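PDB 2B7U: charybdin from Charybdis maritima, which belongs to the plant ribosome-inactivating proteins, as a single chain in which a mixed beta sheet packs against a group of alpha helices. Local coordinates for residues D54-L62 against V71-V79; G89-P97 against I105-S116. All coordinates share one frame; numbering follows the deposited sequence.

Following the chain from the N terminus, past strand 7-15 and helix 21-35, strand 56-64 turns into strand 67-74, so contact 1 (54-62 with 71-79) closes a short beta hairpin. The chain then runs through strand 80-84, the next strand of the same mixed sheet, into strand 91-93. Contact 2 (89-97 with 105-116) closes a second loop and sets strand 109-110 on the sheet's outer edge, parallel to 91-93. The two loops follow in series, neither nesting nor crossing. They still touch: Arg72 makes a cation-pi contact with Trp91 across strand 80-84, and Val79, just before that strand, packs on Pro115. Contact 1 ties the sheet's interior together, while contact 2 joins its edge to helix 117-124.

Contact 1 (D54-L62 against V71-V79); sequences DPRGFDLKL and VRIHRDDLV
One face of the Phe58 ring is covered by Ile73, whose CB makes a CH-pi contact 4.0 Å from the ring centroid; His74 O and Arg75 CA lie at the ring's edge. With CG of Phe58 between its backbone N and carbonyl carbon (chi1 67°), the ring reaches over the branched Ile73. The Arg72 guanidinium meets the Asp59 carboxylate edge-on, planes 17° apart, and makes a cation-pi contact with Trp91. Arg72 NE binds Asp59 OD1 at 2.8 Å and Arg72 NH2 binds Asp59 OD2 at 3.1 Å, both on syn lone pairs, a salt bridge that fixes both groups' rotation. NH2 of Arg56 lies 2.9 Å from NH2 of Arg75, two donors with like charge and planes 63° apart; Tyr49 hydrogen-bonds Arg56 NH1.

Between the Phe58 and Asp59 faces, paired backbone bonds join Phe58 to Ile73 and Leu60 to Val71 in antiparallel register, and Arg75 N adds a nearly straight bond to Arg56 O (2.9 Å). Strand 7-15 flanks 56-62 on its other side, with the Phe10 ring nearly parallel to that of Phe58. Helix 21-35 packs on Phe58 and Leu60 and helix 151-170 on Leu60 and Leu78, which fill the buried layer between.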
loop_
_atom_site.group_PDB
_atom_site.type_symbol
_atom_site.label_atom_id
_atom_site.label_comp_id
_atom_site.label_asym_id
_atom_site.label_seq_id
_atom_site.Cartn_x
_atom_site.Cartn_y
_atom_site.Cartn_z
ATOM N N ASP A 54 13.651 -13.052 -6.097
ATOM C CA ASP A 54 12.722 -13.633 -5.140
ATOM C C ASP A 54 11.635 -12.623 -4.817
ATOM O O ASP A 54 11.544 -12.149 -3.680
ATOM C CB ASP A 54 13.452 -14.067 -3.859
ATOM C CG ASP A 54 12.495 -14.561 -2.772
ATOM O OD1 ASP A 54 12.745 -14.265 -1.576
ATOM O OD2 ASP A 54 11.484 -15.224 -3.116
ATOM N N PRO A 55 10.820 -12.269 -5.826
ATOM C CA PRO A 55 9.679 -11.409 -5.533
ATOM C C PRO A 55 8.655 -12.160 -4.675
ATOM O O PRO A 55 8.203 -13.245 -5.056
ATOM C CB PRO A 55 9.133 -11.044 -6.914
ATOM C CG PRO A 55 9.652 -12.069 -7.838
ATOM C CD PRO A 55 10.918 -12.608 -7.256
ATOM N N ARG A 56 8.388 -11.606 -3.498
ATOM C CA ARG A 56 7.467 -12.175 -2.520
ATOM C C ARG A 56 6.215 -11.331 -2.596
ATOM O O ARG A 56 6.323 -10.114 -2.644
ATOM C CB ARG A 56 8.015 -12.042 -1.092
ATOM C CG ARG A 56 9.291 -12.831 -0.767
ATOM C CD ARG A 56 9.755 -12.639 0.696
ATOM N NE ARG A 56 8.860 -13.252 1.680
ATOM C CZ ARG A 56 9.143 -13.395 2.972
ATOM N NH1 ARG A 56 10.298 -12.980 3.475
ATOM N NH2 ARG A 56 8.260 -13.970 3.775
ATOM N N GLY A 57 5.047 -11.966 -2.562
ATOM C CA GLY A 57 3.786 -11.235 -2.542
ATOM C C GLY A 57 2.798 -11.805 -1.553
ATOM O O GLY A 57 3.084 -12.775 -0.854
ATOM N N PHE A 58 1.634 -11.181 -1.475
ATOM C CA PHE A 58 0.503 -11.714 -0.732
ATOM C C PHE A 58 -0.767 -11.349 -1.498
ATOM O O PHE A 58 -0.749 -10.469 -2.353
ATOM C CB PHE A 58 0.445 -11.176 0.697
ATOM C CG PHE A 58 0.150 -9.706 0.801
ATOM C CD1 PHE A 58 -1.128 -9.265 1.109
ATOM C CD2 PHE A 58 1.159 -8.766 0.629
ATOM C CE1 PHE A 58 -1.395 -7.896 1.257
ATOM C CE2 PHE A 58 0.902 -7.408 0.757
ATOM C CZ PHE A 58 -0.374 -6.972 1.066
ATOM N N ASP A 59 -1.850 -12.052 -1.198
ATOM C CA ASP A 59 -3.134 -11.774 -1.830
ATOM C C ASP A 59 -4.138 -11.164 -0.859
ATOM O O ASP A 59 -4.203 -11.549 0.318
ATOM C CB ASP A 59 -3.708 -13.064 -2.380
ATOM C CG ASP A 59 -3.202 -13.408 -3.757
ATOM O OD1 ASP A 59 -2.415 -12.636 -4.361
ATOM O OD2 ASP A 59 -3.639 -14.473 -4.267
ATOM N N LEU A 60 -4.889 -10.185 -1.361
ATOM C CA LEU A 60 -5.922 -9.482 -0.609
ATOM C C LEU A 60 -7.244 -9.761 -1.314
ATOM O O LEU A 60 -7.466 -9.288 -2.411
ATOM C CB LEU A 60 -5.634 -7.979 -0.594
ATOM C CG LEU A 60 -6.732 -7.059 -0.071
ATOM C CD1 LEU A 60 -7.069 -7.361 1.380
ATOM C CD2 LEU A 60 -6.340 -5.579 -0.279
ATOM N N LYS A 61 -8.100 -10.546 -0.674
ATOM C CA LYS A 61 -9.387 -10.922 -1.261
ATOM C C LYS A 61 -10.471 -10.038 -0.659
ATOM O O LYS A 61 -10.623 -9.964 0.570
ATOM C CB LYS A 61 -9.678 -12.402 -0.989
ATOM C CG LYS A 61 -10.885 -12.963 -1.730
ATOM C CD LYS A 61 -10.730 -14.493 -1.794
ATOM C CE LYS A 61 -11.952 -15.224 -2.234
ATOM N NZ LYS A 61 -11.762 -16.702 -2.019
ATOM N N LEU A 62 -11.205 -9.340 -1.518
ATOM C CA LEU A 62 -12.234 -8.404 -1.083
ATOM C C LEU A 62 -13.561 -8.858 -1.647
ATOM O O LEU A 62 -13.659 -9.110 -2.830
ATOM C CB LEU A 62 -11.932 -7.002 -1.590
ATOM C CG LEU A 62 -10.606 -6.388 -1.151
ATOM C CD1 LEU A 62 -10.418 -5.022 -1.819
ATOM C CD2 LEU A 62 -10.508 -6.279 0.333
ATOM N N VAL A 71 -6.546 -9.105 -5.113
ATOM C CA VAL A 71 -5.443 -8.250 -5.538
ATOM C C VAL A 71 -4.136 -8.861 -5.057
ATOM O O VAL A 71 -4.035 -9.291 -3.915
ATOM C CB VAL A 71 -5.607 -6.807 -4.992
ATOM C CG1 VAL A 71 -4.531 -5.927 -5.525
ATOM C CG2 VAL A 71 -7.002 -6.255 -5.408
ATOM N N ARG A 72 -3.134 -8.884 -5.921
ATOM C CA ARG A 72 -1.815 -9.440 -5.560
ATOM C C ARG A 72 -0.863 -8.267 -5.372
ATOM O O ARG A 72 -0.778 -7.392 -6.213
ATOM C CB ARG A 72 -1.302 -10.340 -6.648
ATOM C CG ARG A 72 -0.102 -11.129 -6.247
ATOM C CD ARG A 72 -0.012 -12.442 -7.010
ATOM N NE ARG A 72 -1.086 -13.384 -6.663
ATOM C CZ ARG A 72 -1.277 -14.543 -7.286
ATOM N NH1 ARG A 72 -0.490 -14.906 -8.296
ATOM N NH2 ARG A 72 -2.266 -15.338 -6.904
ATOM N N ILE A 73 -0.212 -8.248 -4.215
ATOM C CA ILE A 73 0.602 -7.109 -3.781
ATOM C C ILE A 73 1.998 -7.588 -3.386
ATOM O O ILE A 73 2.135 -8.617 -2.739
ATOM C CB ILE A 73 -0.095 -6.442 -2.574
ATOM C CG1 ILE A 73 -1.497 -5.964 -2.988
ATOM C CG2 ILE A 73 0.714 -5.268 -2.045
ATOM C CD1 ILE A 73 -2.384 -5.471 -1.866
ATOM N N HIS A 74 3.018 -6.797 -3.711
ATOM C CA HIS A 74 4.385 -7.086 -3.267
ATOM C C HIS A 74 4.537 -6.969 -1.745
ATOM O O HIS A 74 4.112 -5.977 -1.146
ATOM C CB HIS A 74 5.369 -6.127 -3.915
ATOM C CG HIS A 74 5.541 -6.335 -5.370
ATOM N ND1 HIS A 74 6.474 -7.206 -5.886
ATOM C CD2 HIS A 74 4.909 -5.780 -6.430
ATOM C CE1 HIS A 74 6.404 -7.179 -7.207
ATOM N NE2 HIS A 74 5.471 -6.307 -7.564
ATOM N N ARG A 75 5.168 -7.977 -1.138
ATOM C CA ARG A 75 5.275 -8.038 0.311
ATOM C C ARG A 75 6.391 -7.155 0.822
ATOM O O ARG A 75 6.379 -6.781 1.997
ATOM C CB ARG A 75 5.462 -9.473 0.798
ATOM C CG ARG A 75 5.299 -9.555 2.279
ATOM C CD ARG A 75 5.478 -10.936 2.849
ATOM N NE ARG A 75 5.656 -10.863 4.297
ATOM C CZ ARG A 75 5.738 -11.932 5.076
ATOM N NH1 ARG A 75 5.914 -11.785 6.387
ATOM N NH2 ARG A 75 5.616 -13.148 4.550
ATOM N N ASP A 76 7.341 -6.822 -0.039
ATOM C CA ASP A 76 8.481 -6.019 0.390
ATOM C C ASP A 76 8.260 -4.517 0.249
ATOM O O ASP A 76 8.791 -3.743 1.021
ATOM C CB ASP A 76 9.782 -6.485 -0.292
ATOM C CG ASP A 76 9.696 -6.492 -1.803
ATOM O OD1 ASP A 76 8.583 -6.345 -2.370
ATOM O OD2 ASP A 76 10.756 -6.699 -2.421
ATOM N N ASP A 77 7.483 -4.078 -0.728
ATOM C CA ASP A 77 7.232 -2.646 -0.876
ATOM C C ASP A 77 5.763 -2.232 -0.898
ATOM O O ASP A 77 5.482 -1.048 -1.031
ATOM C CB ASP A 77 8.011 -2.091 -2.077
ATOM C CG ASP A 77 7.527 -2.616 -3.390
ATOM O OD1 ASP A 77 8.131 -2.275 -4.443
ATOM O OD2 ASP A 77 6.539 -3.369 -3.411
ATOM N N LEU A 78 4.852 -3.185 -0.715
ATOM C CA LEU A 78 3.416 -2.961 -0.677
ATOM C C LEU A 78 2.836 -2.340 -1.953
ATOM O O LEU A 78 1.765 -1.739 -1.941
ATOM C CB LEU A 78 3.024 -2.148 0.571
ATOM C CG LEU A 78 3.365 -2.841 1.883
ATOM C CD1 LEU A 78 2.847 -2.019 3.084
ATOM C CD2 LEU A 78 2.863 -4.254 1.947
ATOM N N VAL A 79 3.507 -2.573 -3.072
ATOM C CA VAL A 79 3.049 -2.093 -4.352
ATOM C C VAL A 79 2.075 -3.114 -4.971
ATOM O O VAL A 79 2.324 -4.318 -5.010
ATOM C CB VAL A 79 4.232 -1.829 -5.292
ATOM C CG1 VAL A 79 3.779 -1.519 -6.691
ATOM C CG2 VAL A 79 5.076 -0.665 -4.773
HETATM O O HOH W 1 8.185 -8.570 -4.173
#

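Contact 2 (G89-P97 against I105-S116); sequences GKWLELERP and IEGSELLEFGPS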
loop_
_atom_site.group_PDB
_atom_site.type_symbol
_atom_site.label_atom_id
_atom_site.label_comp_id
_atom_site.label_asym_id
_atom_site.label_seq_id
_atom_site.Cartn_x
_atom_site.Cartn_y
_atom_site.Cartn_z
ATOM N N GLY A 89 -11.678 -15.826 -13.881
ATOM C CA GLY A 89 -10.470 -15.868 -13.041
ATOM C C GLY A 89 -9.246 -15.316 -13.763
ATOM O O GLY A 89 -8.122 -15.667 -13.426
ATOM N N LYS A 90 -9.480 -14.453 -14.750
ATOM C CA LYS A 90 -8.427 -13.842 -15.551
ATOM C C LYS A 90 -7.642 -12.878 -14.672
ATOM O O LYS A 90 -8.241 -12.078 -13.971
ATOM C CB LYS A 90 -9.030 -13.077 -16.719
ATOM C CG LYS A 90 -8.071 -12.221 -17.510
ATOM C CD LYS A 90 -8.815 -11.443 -18.569
ATOM C CE LYS A 90 -7.894 -10.807 -19.570
ATOM N NZ LYS A 90 -7.549 -9.432 -19.177
ATOM N N TRP A 91 -6.313 -12.985 -14.717
ATOM C CA TRP A 91 -5.406 -12.071 -14.020
ATOM C C TRP A 91 -4.971 -10.930 -14.918
ATOM O O TRP A 91 -4.601 -11.153 -16.076
ATOM C CB TRP A 91 -4.167 -12.817 -13.533
ATOM C CG TRP A 91 -4.433 -13.593 -12.309
ATOM C CD1 TRP A 91 -4.727 -14.916 -12.224
ATOM C CD2 TRP A 91 -4.431 -13.096 -10.962
ATOM N NE1 TRP A 91 -4.905 -15.277 -10.914
ATOM C CE2 TRP A 91 -4.737 -14.182 -10.114
ATOM C CE3 TRP A 91 -4.202 -11.843 -10.387
ATOM C CZ2 TRP A 91 -4.806 -14.045 -8.711
ATOM C CZ3 TRP A 91 -4.293 -11.711 -9.005
ATOM C CH2 TRP A 91 -4.599 -12.807 -8.184
ATOM N N LEU A 92 -5.058 -9.720 -14.377
ATOM C CA LEU A 92 -4.542 -8.512 -15.001
ATOM C C LEU A 92 -3.355 -8.068 -14.183
ATOM O O LEU A 92 -3.412 -8.109 -12.962
ATOM C CB LEU A 92 -5.576 -7.395 -14.966
ATOM C CG LEU A 92 -6.801 -7.462 -15.874
ATOM C CD1 LEU A 92 -6.353 -7.575 -17.314
ATOM C CD2 LEU A 92 -7.728 -8.577 -15.470
ATOM N N GLU A 93 -2.300 -7.613 -14.852
ATOM C CA GLU A 93 -1.073 -7.234 -14.189
ATOM C C GLU A 93 -0.625 -5.831 -14.593
ATOM O O GLU A 93 -0.627 -5.493 -15.779
ATOM C CB GLU A 93 0.014 -8.278 -14.533
ATOM C CG GLU A 93 1.373 -7.962 -13.993
ATOM C CD GLU A 93 2.380 -9.081 -14.160
ATOM O OE1 GLU A 93 3.590 -8.776 -13.984
ATOM O OE2 GLU A 93 1.987 -10.233 -14.449
ATOM N N LEU A 94 -0.212 -5.040 -13.608
ATOM C CA LEU A 94 0.250 -3.674 -13.817
ATOM C C LEU A 94 1.676 -3.693 -14.339
ATOM O O LEU A 94 2.478 -4.536 -13.957
ATOM C CB LEU A 94 0.177 -2.867 -12.513
ATOM C CG LEU A 94 -1.254 -2.480 -12.101
ATOM C CD1 LEU A 94 -2.000 -3.620 -11.432
ATOM C CD2 LEU A 94 -1.252 -1.269 -11.153
ATOM N N GLU A 95 1.975 -2.771 -15.236
ATOM C CA GLU A 95 3.320 -2.625 -15.784
ATOM C C GLU A 95 4.357 -2.312 -14.709
ATOM O O GLU A 95 4.006 -1.852 -13.649
ATOM C CB GLU A 95 3.322 -1.492 -16.820
ATOM C CG GLU A 95 2.575 -1.815 -18.102
ATOM C CD GLU A 95 2.324 -0.576 -18.959
ATOM O OE1 GLU A 95 1.968 -0.719 -20.147
ATOM O OE2 GLU A 95 2.459 0.546 -18.445
ATOM N N ARG A 96 5.631 -2.522 -15.063
ATOM C CA ARG A 96 6.858 -2.307 -14.247
ATOM C C ARG A 96 7.505 -3.674 -14.036
ATOM O O ARG A 96 8.060 -4.211 -14.983
ATOM C CB ARG A 96 6.613 -1.561 -12.942
ATOM C CG ARG A 96 6.037 -0.158 -13.136
ATOM C CD ARG A 96 7.041 0.862 -13.624
ATOM N NE ARG A 96 7.278 1.856 -12.585
ATOM C CZ ARG A 96 6.350 2.688 -12.109
ATOM N NH1 ARG A 96 5.098 2.649 -12.543
ATOM N NH2 ARG A 96 6.682 3.549 -11.158
ATOM N N PRO A 97 7.379 -4.266 -12.841
ATOM C CA PRO A 97 7.934 -5.539 -12.362
ATOM C C PRO A 97 8.154 -6.650 -13.393
ATOM O O PRO A 97 7.355 -6.823 -14.314
ATOM N N ILE A 105 2.949 -12.423 -12.700
ATOM C CA ILE A 105 1.799 -13.283 -12.511
ATOM C C ILE A 105 1.605 -14.152 -13.766
ATOM O O ILE A 105 1.282 -13.655 -14.847
ATOM C CB ILE A 105 0.539 -12.437 -12.225
ATOM C CG1 ILE A 105 0.778 -11.558 -10.988
ATOM C CG2 ILE A 105 -0.680 -13.342 -12.039
ATOM C CD1 ILE A 105 -0.302 -10.525 -10.744
ATOM N N GLU A 106 1.819 -15.454 -13.635
ATOM C CA GLU A 106 1.779 -16.317 -14.802
ATOM C C GLU A 106 0.408 -16.273 -15.453
ATOM O O GLU A 106 -0.619 -16.400 -14.781
ATOM C CB GLU A 106 2.120 -17.763 -14.434
ATOM C CG GLU A 106 2.151 -18.719 -15.636
ATOM C CD GLU A 106 2.310 -20.178 -15.226
ATOM O OE1 GLU A 106 2.732 -20.438 -14.073
ATOM O OE2 GLU A 106 2.011 -21.061 -16.059
ATOM N N GLY A 107 0.395 -16.078 -16.766
ATOM C CA GLY A 107 -0.836 -16.127 -17.543
ATOM C C GLY A 107 -1.624 -14.830 -17.559
ATOM O O GLY A 107 -2.711 -14.768 -18.140
ATOM N N SER A 108 -1.079 -13.791 -16.940
ATOM C CA SER A 108 -1.759 -12.497 -16.866
ATOM C C SER A 108 -1.736 -11.726 -18.186
ATOM O O SER A 108 -0.883 -11.947 -19.051
ATOM C CB SER A 108 -1.133 -11.624 -15.766
ATOM O OG SER A 108 0.145 -11.157 -16.151
ATOM N N GLU A 109 -2.680 -10.803 -18.295
ATOM C CA GLU A 109 -2.751 -9.821 -19.363
ATOM C C GLU A 109 -2.242 -8.504 -18.782
ATOM O O GLU A 109 -2.679 -8.111 -17.721
ATOM C CB GLU A 109 -4.209 -9.707 -19.812
ATOM C CG GLU A 109 -4.527 -8.564 -20.765
ATOM C CD GLU A 109 -5.895 -8.728 -21.396
ATOM O OE1 GLU A 109 -6.761 -7.850 -21.202
ATOM O OE2 GLU A 109 -6.128 -9.763 -22.059
ATOM N N LEU A 110 -1.282 -7.858 -19.431
ATOM C CA LEU A 110 -0.754 -6.615 -18.929
ATOM C C LEU A 110 -1.706 -5.475 -19.189
ATOM O O LEU A 110 -2.208 -5.311 -20.315
ATOM C CB LEU A 110 0.596 -6.284 -19.559
ATOM C CG LEU A 110 1.726 -7.215 -19.148
ATOM C CD1 LEU A 110 2.837 -7.175 -20.213
ATOM C CD2 LEU A 110 2.240 -6.883 -17.759
ATOM N N LEU A 111 -1.914 -4.676 -18.156
ATOM C CA LEU A 111 -2.667 -3.427 -18.217
ATOM C C LEU A 111 -1.800 -2.351 -18.864
ATOM O O LEU A 111 -0.566 -2.492 -18.961
ATOM C CB LEU A 111 -3.045 -2.978 -16.805
ATOM C CG LEU A 111 -3.957 -3.954 -16.064
ATOM C CD1 LEU A 111 -3.958 -3.682 -14.569
ATOM C CD2 LEU A 111 -5.371 -3.863 -16.640
ATOM N N GLU A 112 -2.444 -1.265 -19.282
ATOM C CA GLU A 112 -1.761 -0.162 -19.957
ATOM C C GLU A 112 -1.200 0.852 -18.978
ATOM O O GLU A 112 -0.947 1.997 -19.337
ATOM C CB GLU A 112 -2.731 0.535 -20.921
ATOM C CG GLU A 112 -3.256 -0.410 -21.986
ATOM C CD GLU A 112 -4.194 0.263 -22.981
ATOM O OE1 GLU A 112 -5.023 -0.458 -23.594
ATOM O OE2 GLU A 112 -4.076 1.498 -23.188
ATOM N N PHE A 113 -0.983 0.445 -17.734
ATOM C CA PHE A 113 -0.462 1.335 -16.724
ATOM C C PHE A 113 0.259 0.575 -15.634
ATOM O O PHE A 113 0.047 -0.617 -15.458
ATOM C CB PHE A 113 -1.591 2.208 -16.128
ATOM C CG PHE A 113 -2.809 1.426 -15.651
ATOM C CD1 PHE A 113 -2.883 0.952 -14.353
ATOM C CD2 PHE A 113 -3.870 1.179 -16.507
ATOM C CE1 PHE A 113 -4.022 0.240 -13.913
ATOM C CE2 PHE A 113 -5.001 0.462 -16.088
ATOM C CZ PHE A 113 -5.071 0.002 -14.785
ATOM N N GLY A 114 1.151 1.288 -14.966
ATOM C CA GLY A 114 1.852 0.805 -13.793
ATOM C C GLY A 114 1.156 1.256 -12.532
ATOM O O GLY A 114 0.141 1.930 -12.601
ATOM N N PRO A 115 1.697 0.866 -11.360
ATOM C CA PRO A 115 1.143 1.152 -10.046
ATOM C C PRO A 115 1.384 2.563 -9.501
ATOM O O PRO A 115 0.822 2.926 -8.454
ATOM C CB PRO A 115 1.839 0.106 -9.163
ATOM C CG PRO A 115 3.157 -0.089 -9.785
ATOM C CD PRO A 115 2.912 0.030 -11.261
ATOM N N SER A 116 2.173 3.382 -10.189
ATOM C CA SER A 116 2.422 4.717 -9.643
ATOM C C SER A 116 1.141 5.513 -9.763
ATOM O O SER A 116 0.356 5.301 -10.692
ATOM C CB SER A 116 3.557 5.416 -10.368
ATOM O OG SER A 116 3.163 5.899 -11.632
HETATM O O HOH W 2 -5.299 -15.104 -16.360
HETATM O O HOH W 3 1.685 1.628 -21.269
#
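Leu92 pairs with Glu109 and Glu93 with Leu110 in parallel, and successive backbone bonds alternate between the strands: Glu109 N to Trp91 O, Glu93 N to Glu109 O, and Leu111 N to Glu93 O at 2.8 Å. Farther along, Glu95 N reaches Phe113 O, but from above the carbonyl plane, as the regular ladder has ended.

The polar side-chain contacts centre on Glu93. Its CG lies opposite the backbone N (chi1 176°) and the chain runs on extended, long enough to carry OE2 to the turn at Ile105-Ser108. There OE2 accepts from Ile105 N at 3.0 Å, met from 45° above the carboxylate plane, and lies 2.7 Å from Ser108 OG, a hydroxyl that also has Ile105 O and His103 ND1 in bonding range, so the place of its proton is not settled. This turn is type II, and Gly107 suits its positive phi. A salt bridge between Lys90 NZ and Glu109 OE1 is less certain, since the ammonium is modelled too close to its neighbours. Ser116, at the N-cap of helix 117-124, bonds Glu119 N through OG.

Among the apolar contacts, Ile105 CG2 sits over one face of the Trp91 indole, 3.8 Å from Trp91 CG. Leu111 divides its branches: CD2 lies 3.9 Å from CB of Leu92, and CD1 lies 3.7 Å from CD1 of Leu94. The other branch of Leu94, CD2, rests 3.6 Å from Pro115 CA.

The buried carboxylate of Glu93, on the face opposite Leu92, takes the N-H groups of Leu104 and Ile105 and lies against Ser108 OG, consistent with an acceptor that holds the turn against the sheet edge.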